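PDB 5ZDI: protein secretion chaperonin CsaA from Picrophilus torridus, which probably binds tRNA and may act as a chaperone in protein secretion. Local coordinates for residues L33-G38 and V81-A86. Sequence-based numbering, arbitrary orientation.
Sequences LKIYFG and VLVLGA
Leu33 and Ile35 on strand 31-36 face Val83 and Val81 across the inside of a curled OB-fold sheet, with Leu33 CA 9.5 Å from Val83 CA and Ile35 CA 9.1 Å from Val81 CA. At that spacing the two strands are not sheet neighbours, and only apolar side chains bridge them, a worked example of how a barrel fills its core. Val83 is shared by two side chains: its CG2, anti to the carbonyl carbon, meets Ile35 CD1 at 3.7 Å and Leu33 CD1 at 4.1 Å. Ile35 gets there by an extended chain (chi2 178°), which sends CD1 out as its touching tip; the same methyl lies 4.2 Å from Val81 CG2. Ile35 meets Val83 obliquely, whereas Leu33 crosses it at about a right angle. Around these pairs, Ile63 and Ala65 of strand 62-66 pack on Ile35 and Phe37, respectively, while Ser46 OG hydrogen-bonds the Val81 carbonyl, giving this buried residue a polar partner beside the apolar contact. Beyond the end of strand 31-36, Phe37 continues the apolar row and meets Val81 tip to tip. Both valine methyls reach the far end of the ring: Phe37 CE2 lies 4.0 Å from Val81 CG1, and Phe37 CZ is equally close to Val81 CG2.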
loop_
_atom_site.group_PDB
_atom_site.type_symbol
_atom_site.label_atom_id
_atom_site.label_comp_id
_atom_site.label_asym_id
_atom_site.label_seq_id
_atom_site.Cartn_x
_atom_site.Cartn_y
_atom_site.Cartn_z
ATOM N N LEU A 33 -16.301 7.788 3.571
ATOM C CA LEU A 33 -15.440 7.594 4.697
ATOM C C LEU A 33 -14.845 8.920 5.177
ATOM O O LEU A 33 -14.428 9.728 4.363
ATOM C CB LEU A 33 -14.198 6.763 4.268
ATOM C CG LEU A 33 -14.437 5.467 3.568
ATOM C CD1 LEU A 33 -13.111 4.775 3.300
ATOM C CD2 LEU A 33 -15.274 4.578 4.450
ATOM N N LYS A 34 -14.840 9.120 6.494
ATOM C CA LYS A 34 -14.156 10.226 7.145
ATOM C C LYS A 34 -12.967 9.621 7.884
ATOM O O LYS A 34 -13.114 8.785 8.759
ATOM C CB LYS A 34 -15.101 11.000 8.039
ATOM C CG LYS A 34 -14.350 12.076 8.790
ATOM C CD LYS A 34 -15.358 12.930 9.539
ATOM C CE LYS A 34 -14.649 13.916 10.407
ATOM N NZ LYS A 34 -15.739 14.856 10.802
ATOM N N ILE A 35 -11.758 10.027 7.460
ATOM C CA ILE A 35 -10.503 9.346 7.830
ATOM C C ILE A 35 -9.566 10.385 8.475
ATOM O O ILE A 35 -9.420 11.536 7.955
ATOM C CB ILE A 35 -9.813 8.813 6.568
ATOM C CG1 ILE A 35 -10.786 7.975 5.770
ATOM C CG2 ILE A 35 -8.548 8.067 6.909
ATOM C CD1 ILE A 35 -10.268 7.422 4.484
ATOM N N TYR A 36 -8.944 9.971 9.559
ATOM C CA TYR A 36 -7.998 10.845 10.317
ATOM C C TYR A 36 -6.604 10.479 9.909
ATOM O O TYR A 36 -6.273 9.319 9.885
ATOM C CB TYR A 36 -8.164 10.619 11.805
ATOM C CG TYR A 36 -7.228 11.494 12.654
ATOM C CD1 TYR A 36 -7.328 12.892 12.624
ATOM C CD2 TYR A 36 -6.258 10.912 13.498
ATOM C CE1 TYR A 36 -6.499 13.681 13.427
ATOM C CE2 TYR A 36 -5.371 11.712 14.239
ATOM C CZ TYR A 36 -5.518 13.078 14.199
ATOM O OH TYR A 36 -4.653 13.860 14.956
ATOM N N PHE A 37 -5.789 11.490 9.557
ATOM C CA PHE A 37 -4.439 11.308 9.018
ATOM C C PHE A 37 -3.412 12.045 9.911
ATOM O O PHE A 37 -2.328 12.398 9.481
ATOM C CB PHE A 37 -4.426 11.899 7.615
ATOM C CG PHE A 37 -5.038 10.988 6.594
ATOM C CD1 PHE A 37 -4.326 9.878 6.101
ATOM C CD2 PHE A 37 -6.287 11.260 6.054
ATOM C CE1 PHE A 37 -4.871 9.008 5.171
ATOM C CE2 PHE A 37 -6.844 10.409 5.082
ATOM C CZ PHE A 37 -6.163 9.297 4.659
ATOM N N GLY A 38 -3.781 12.303 11.152
ATOM C CA GLY A 38 -2.802 12.833 12.128
ATOM C C GLY A 38 -3.021 14.342 12.320
ATOM O O GLY A 38 -3.801 15.005 11.584
ATOM N N VAL A 81 -9.126 11.864 -0.781
ATOM C CA VAL A 81 -7.993 10.869 -0.781
ATOM C C VAL A 81 -8.472 9.565 -1.438
ATOM O O VAL A 81 -9.668 9.302 -1.505
ATOM C CB VAL A 81 -7.483 10.528 0.634
ATOM C CG1 VAL A 81 -6.921 11.759 1.337
ATOM C CG2 VAL A 81 -8.571 9.883 1.489
ATOM N N LEU A 82 -7.502 8.759 -1.874
ATOM C CA LEU A 82 -7.764 7.451 -2.496
ATOM C C LEU A 82 -7.290 6.411 -1.494
ATOM O O LEU A 82 -6.060 6.339 -1.221
ATOM C CB LEU A 82 -6.963 7.285 -3.785
ATOM C CG LEU A 82 -7.058 5.911 -4.508
ATOM C CD1 LEU A 82 -8.476 5.662 -4.990
ATOM C CD2 LEU A 82 -5.959 5.747 -5.511
ATOM N N VAL A 83 -8.210 5.592 -1.037
ATOM C CA VAL A 83 -7.916 4.505 -0.138
ATOM C C VAL A 83 -7.439 3.301 -0.981
ATOM O O VAL A 83 -8.071 2.987 -1.981
ATOM C CB VAL A 83 -9.110 4.135 0.684
ATOM C CG1 VAL A 83 -8.786 2.957 1.638
ATOM C CG2 VAL A 83 -9.491 5.316 1.529
ATOM N N LEU A 84 -6.327 2.671 -0.598
ATOM C CA LEU A 84 -5.707 1.645 -1.465
ATOM C C LEU A 84 -6.221 0.310 -1.101
ATOM O O LEU A 84 -6.233 -0.071 0.106
ATOM C CB LEU A 84 -4.198 1.643 -1.336
ATOM C CG LEU A 84 -3.648 3.020 -1.817
ATOM C CD1 LEU A 84 -2.143 2.898 -1.757
ATOM C CD2 LEU A 84 -4.201 3.411 -3.153
ATOM N N GLY A 85 -6.584 -0.432 -2.122
ATOM C CA GLY A 85 -6.927 -1.829 -1.890
ATOM C C GLY A 85 -6.582 -2.666 -3.099
ATOM O O GLY A 85 -6.456 -2.122 -4.153
ATOM N N ALA A 86 -6.447 -3.975 -2.898
ATOM C CA ALA A 86 -6.181 -4.932 -3.940
ATOM C C ALA A 86 -7.486 -5.372 -4.582
ATOM O O ALA A 86 -8.462 -5.633 -3.917
ATOM C CB ALA A 86 -5.445 -6.094 -3.380
#